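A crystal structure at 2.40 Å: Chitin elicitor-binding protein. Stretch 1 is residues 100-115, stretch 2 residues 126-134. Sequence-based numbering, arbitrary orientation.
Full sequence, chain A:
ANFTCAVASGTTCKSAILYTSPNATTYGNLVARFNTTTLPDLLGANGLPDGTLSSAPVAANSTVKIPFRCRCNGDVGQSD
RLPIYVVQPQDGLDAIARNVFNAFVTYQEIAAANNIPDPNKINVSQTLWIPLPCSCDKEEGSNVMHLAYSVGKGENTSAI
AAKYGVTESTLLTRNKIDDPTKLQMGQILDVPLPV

Stretch 1, residues 100-115: VFNAFVTYQEIAAANN
Stretch 2 (126-134) QTLWIPLPC

A short helix can be fastened to an extended segment by one polar side chain at its end, with apolar packing doing the rest; this pair of stretches from chitin elicitor-binding protein is a compact example. In the first stretch a type I' turn runs from Phe101 to Phe104, with Asn102 (phi/psi 61/19) and Ala103 (54/29) at its corners and Phe104 N bonded to Phe101 O at 2.7 Å. Val105 (-126/157) and Thr106 (-95/165) are extended, and the helix occupies 107-113. The second stretch is a strand at 127-129; the chain stays extended at Ile130 (-96/111), then bends tightly at Pro131 (-83/76), where Leu132 N makes a weak bond to Ile130 O at 3.0 Å. The chains run in opposite directions: CA atoms pair Val105 with Leu132 at 6.4 Å, Ile110 with Ile130 at 6.1 Å, and Asn114 with Trp129 at 6.3 Å.

Hydrogen bonds gather at the start of the helix and just after it. At the start, Thr106 (chi1 p) is the N-cap: its OG1 accepts from Glu109 N at 3.1 Å, while Thr106 N donates to Glu109 OE1 at 3.0 Å, a reciprocal pair that closes the first turn. Beyond Ala113, Asn114 (chi1 m, chi2 -89°) turns to the strand: its side-chain amide pairs with both the N and the O of Trp129, the two groups that an adjacent strand could use. Asn114 OD1 accepts a hydrogen bond from Trp129 N at 2.6 Å and Asn114 ND2 donates one to Trp129 O at 3.0 Å. Asn114 ND2 also donates to Ile110 O at 2.8 Å, tying the same side chain back to its own helix.

Apolar contacts account for the other close approaches described here; the whole contact buries 636 Å², both sides summed. The Phe101 ring (chi1 m, chi2 -75°) receives Ile130 on one face: Ile130 CG2 lies 4.0 Å from the centroid of the Phe101 ring, 10° off its normal, a CH-pi contact. Ile130 (m, m) also meets Ile110 (m, t), CD1 of each residue lying 4.1 Å from the other. Ile110 CG2 reaches Leu128 CD1 at 4.4 Å.

Two prolines supply compact, rigid apolar surfaces. Pro131, C-gamma endo, points toward the first stretch, its CG 3.9 Å from Ala113 CB and 4.2 Å from Val105 CG1. Pro133, of the same pucker, sets its CD 3.9 Å from Phe104 CB. The Trp129 ring (chi1 t, chi2 36°) lies against Ala113: Ala113 CB is 3.8 Å from Trp129 CE3, and Ala113 O approaches the ring edge, 3.6 Å from Trp129 CE3.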

# COMPACT_ATOMS: atom_id res chain seq x y z
N VAL A 100 10.26 0.15 -6.54
CA VAL A 100 10.35 0.42 -5.10
C VAL A 100 9.02 0.18 -4.35
O VAL A 100 8.99 -0.40 -3.27
CB VAL A 100 10.87 1.83 -4.82
CG1 VAL A 100 11.16 2.01 -3.34
CG2 VAL A 100 12.12 2.07 -5.64
N PHE A 101 7.91 0.61 -4.95
CA PHE A 101 6.62 0.56 -4.29
C PHE A 101 5.61 -0.40 -4.93
O PHE A 101 4.38 -0.17 -4.89
CB PHE A 101 6.06 1.97 -4.14
CG PHE A 101 6.95 2.86 -3.33
CD1 PHE A 101 7.00 2.73 -1.96
CD2 PHE A 101 7.78 3.79 -3.95
CE1 PHE A 101 7.84 3.52 -1.20
CE2 PHE A 101 8.63 4.59 -3.21
CZ PHE A 101 8.66 4.46 -1.82
N ASN A 102 6.14 -1.47 -5.53
CA ASN A 102 5.32 -2.60 -5.93
C ASN A 102 4.25 -2.20 -6.95
O ASN A 102 3.28 -2.92 -7.13
CB ASN A 102 4.60 -3.19 -4.69
CG ASN A 102 5.53 -3.86 -3.70
OD1 ASN A 102 5.08 -4.35 -2.66
ND2 ASN A 102 6.82 -3.93 -4.01
N ALA A 103 4.44 -1.07 -7.61
CA ALA A 103 3.38 -0.49 -8.45
C ALA A 103 2.05 -0.28 -7.70
O ALA A 103 0.99 -0.29 -8.31
CB ALA A 103 3.16 -1.33 -9.72
N PHE A 104 2.12 -0.07 -6.38
CA PHE A 104 0.92 0.32 -5.64
C PHE A 104 0.43 1.68 -6.09
O PHE A 104 -0.73 2.02 -5.89
CB PHE A 104 1.13 0.32 -4.11
CG PHE A 104 1.04 -1.04 -3.50
CD1 PHE A 104 -0.11 -1.81 -3.65
CD2 PHE A 104 2.10 -1.55 -2.75
CE1 PHE A 104 -0.20 -3.08 -3.08
CE2 PHE A 104 2.01 -2.82 -2.19
CZ PHE A 104 0.86 -3.58 -2.35
N VAL A 105 1.33 2.48 -6.65
CA VAL A 105 0.95 3.72 -7.31
C VAL A 105 1.48 3.75 -8.74
O VAL A 105 2.46 3.07 -9.05
CB VAL A 105 1.51 4.94 -6.57
CG1 VAL A 105 1.04 4.94 -5.12
CG2 VAL A 105 3.04 4.94 -6.63
N THR A 106 0.87 4.55 -9.60
CA THR A 106 1.45 4.81 -10.93
C THR A 106 2.28 6.07 -10.90
O THR A 106 2.16 6.88 -9.97
CB THR A 106 0.38 5.02 -11.98
OG1 THR A 106 -0.33 6.22 -11.68
CG2 THR A 106 -0.59 3.87 -11.99
N TYR A 107 3.10 6.26 -11.92
CA TYR A 107 3.96 7.45 -11.97
C TYR A 107 3.11 8.70 -12.13
O TYR A 107 3.48 9.78 -11.64
CB TYR A 107 5.03 7.34 -13.08
CG TYR A 107 4.48 7.43 -14.48
CD1 TYR A 107 4.18 8.66 -15.05
CD2 TYR A 107 4.25 6.29 -15.23
CE1 TYR A 107 3.66 8.75 -16.33
CE2 TYR A 107 3.73 6.36 -16.51
CZ TYR A 107 3.43 7.59 -17.05
OH TYR A 107 2.92 7.69 -18.32
N GLN A 108 1.95 8.54 -12.77
CA GLN A 108 0.96 9.61 -12.87
C GLN A 108 0.49 10.06 -11.49
O GLN A 108 0.41 11.25 -11.20
CB GLN A 108 -0.27 9.14 -13.65
CG GLN A 108 -0.07 8.76 -15.11
CD GLN A 108 0.33 7.31 -15.31
OE1 GLN A 108 1.05 6.74 -14.50
NE2 GLN A 108 -0.18 6.69 -16.36
N GLU A 109 0.17 9.09 -10.62
CA GLU A 109 -0.26 9.42 -9.26
C GLU A 109 0.86 10.06 -8.49
O GLU A 109 0.63 10.97 -7.70
CB GLU A 109 -0.78 8.18 -8.51
CG GLU A 109 -2.13 7.73 -9.01
CD GLU A 109 -2.46 6.32 -8.58
OE1 GLU A 109 -1.54 5.56 -8.21
OE2 GLU A 109 -3.65 5.94 -8.68
N ILE A 110 2.08 9.58 -8.67
CA ILE A 110 3.20 10.25 -8.03
C ILE A 110 3.35 11.65 -8.61
O ILE A 110 3.76 12.58 -7.91
CB ILE A 110 4.51 9.48 -8.18
CG1 ILE A 110 4.32 8.04 -7.71
CG2 ILE A 110 5.63 10.18 -7.42
CD1 ILE A 110 5.57 7.22 -7.76
N ALA A 111 3.00 11.81 -9.88
CA ALA A 111 3.08 13.10 -10.53
C ALA A 111 2.06 14.09 -9.94
O ALA A 111 2.42 15.17 -9.47
CB ALA A 111 2.90 12.97 -12.04
N ALA A 112 0.79 13.69 -9.94
CA ALA A 112 -0.27 14.56 -9.43
C ALA A 112 -0.06 14.95 -7.96
O ALA A 112 -0.25 16.10 -7.59
CB ALA A 112 -1.63 13.91 -9.61
N ALA A 113 0.38 13.99 -7.16
CA ALA A 113 0.57 14.19 -5.72
C ALA A 113 1.67 15.19 -5.36
O ALA A 113 1.60 15.83 -4.31
CB ALA A 113 0.83 12.85 -5.04
N ASN A 114 2.68 15.32 -6.20
CA ASN A 114 3.78 16.22 -5.85
C ASN A 114 3.73 17.53 -6.62
O ASN A 114 4.69 18.31 -6.61
CB ASN A 114 5.12 15.52 -6.02
CG ASN A 114 5.30 14.37 -5.04
OD1 ASN A 114 5.79 14.57 -3.92
ND2 ASN A 114 4.91 13.17 -5.45
N ASN A 115 2.60 17.75 -7.29
CA ASN A 115 2.26 19.00 -7.98
C ASN A 115 3.24 19.55 -9.00
O ASN A 115 2.83 20.06 -10.04
CB ASN A 115 2.00 20.11 -6.95
CG ASN A 115 0.58 20.10 -6.42
OD1 ASN A 115 -0.34 19.62 -7.09
ND2 ASN A 115 0.40 20.62 -5.21
N GLN A 126 15.72 15.33 -4.50
CA GLN A 126 14.39 15.89 -4.30
C GLN A 126 13.53 14.90 -3.49
O GLN A 126 13.68 13.69 -3.62
CB GLN A 126 13.75 16.13 -5.67
CG GLN A 126 12.28 16.53 -5.64
CD GLN A 126 11.70 16.63 -7.03
OE1 GLN A 126 12.37 16.29 -8.01
NE2 GLN A 126 10.48 17.10 -7.13
N THR A 127 12.66 15.43 -2.62
CA THR A 127 11.77 14.57 -1.85
C THR A 127 10.40 14.46 -2.53
O THR A 127 9.79 15.45 -2.92
CB THR A 127 11.55 15.09 -0.43
OG1 THR A 127 11.10 16.45 -0.51
CG2 THR A 127 12.83 15.00 0.40
N LEU A 128 9.93 13.22 -2.65
CA LEU A 128 8.63 12.94 -3.25
C LEU A 128 7.70 12.31 -2.21
O LEU A 128 8.11 11.42 -1.45
CB LEU A 128 8.79 11.98 -4.44
CG LEU A 128 9.66 12.34 -5.64
CD1 LEU A 128 9.83 11.12 -6.55
CD2 LEU A 128 9.03 13.48 -6.42
N TRP A 129 6.46 12.79 -2.15
CA TRP A 129 5.43 12.13 -1.35
C TRP A 129 4.86 10.98 -2.16
O TRP A 129 4.31 11.20 -3.23
CB TRP A 129 4.31 13.11 -1.01
CG TRP A 129 3.09 12.45 -0.41
CD1 TRP A 129 3.07 11.37 0.45
CD2 TRP A 129 1.71 12.79 -0.64
NE1 TRP A 129 1.78 11.04 0.77
CE2 TRP A 129 0.92 11.89 0.12
CE3 TRP A 129 1.06 13.78 -1.40
CZ2 TRP A 129 -0.49 11.95 0.14
CZ3 TRP A 129 -0.34 13.84 -1.39
CH2 TRP A 129 -1.10 12.91 -0.62
N ILE A 130 4.95 9.77 -1.63
CA ILE A 130 4.36 8.61 -2.29
C ILE A 130 2.96 8.34 -1.71
O ILE A 130 2.83 7.92 -0.56
CB ILE A 130 5.26 7.37 -2.10
CG1 ILE A 130 6.71 7.67 -2.51
CG2 ILE A 130 4.70 6.17 -2.85
CD1 ILE A 130 6.89 8.10 -3.97
N PRO A 131 1.90 8.56 -2.51
CA PRO A 131 0.54 8.36 -2.01
C PRO A 131 0.06 6.90 -2.07
O PRO A 131 -0.73 6.57 -2.94
CB PRO A 131 -0.29 9.18 -2.99
CG PRO A 131 0.46 9.04 -4.29
CD PRO A 131 1.93 9.00 -3.91
N LEU A 132 0.53 6.05 -1.16
CA LEU A 132 0.02 4.68 -1.08
C LEU A 132 -1.51 4.64 -0.99
O LEU A 132 -2.13 5.44 -0.26
CB LEU A 132 0.63 3.96 0.12
CG LEU A 132 2.16 4.01 0.15
CD1 LEU A 132 2.68 3.47 1.44
CD2 LEU A 132 2.71 3.18 -1.02
N PRO A 133 -2.12 3.72 -1.73
CA PRO A 133 -3.59 3.68 -1.79
C PRO A 133 -4.23 3.14 -0.51
O PRO A 133 -3.78 2.16 0.10
CB PRO A 133 -3.85 2.75 -2.97
CG PRO A 133 -2.69 1.82 -2.96
CD PRO A 133 -1.51 2.59 -2.44
N CYS A 134 -5.32 3.78 -0.10
CA CYS A 134 -6.00 3.40 1.11
C CYS A 134 -7.40 3.97 1.10
O CYS A 134 -7.80 4.65 0.16
CB CYS A 134 -5.25 3.92 2.36
SG CYS A 134 -5.02 5.73 2.46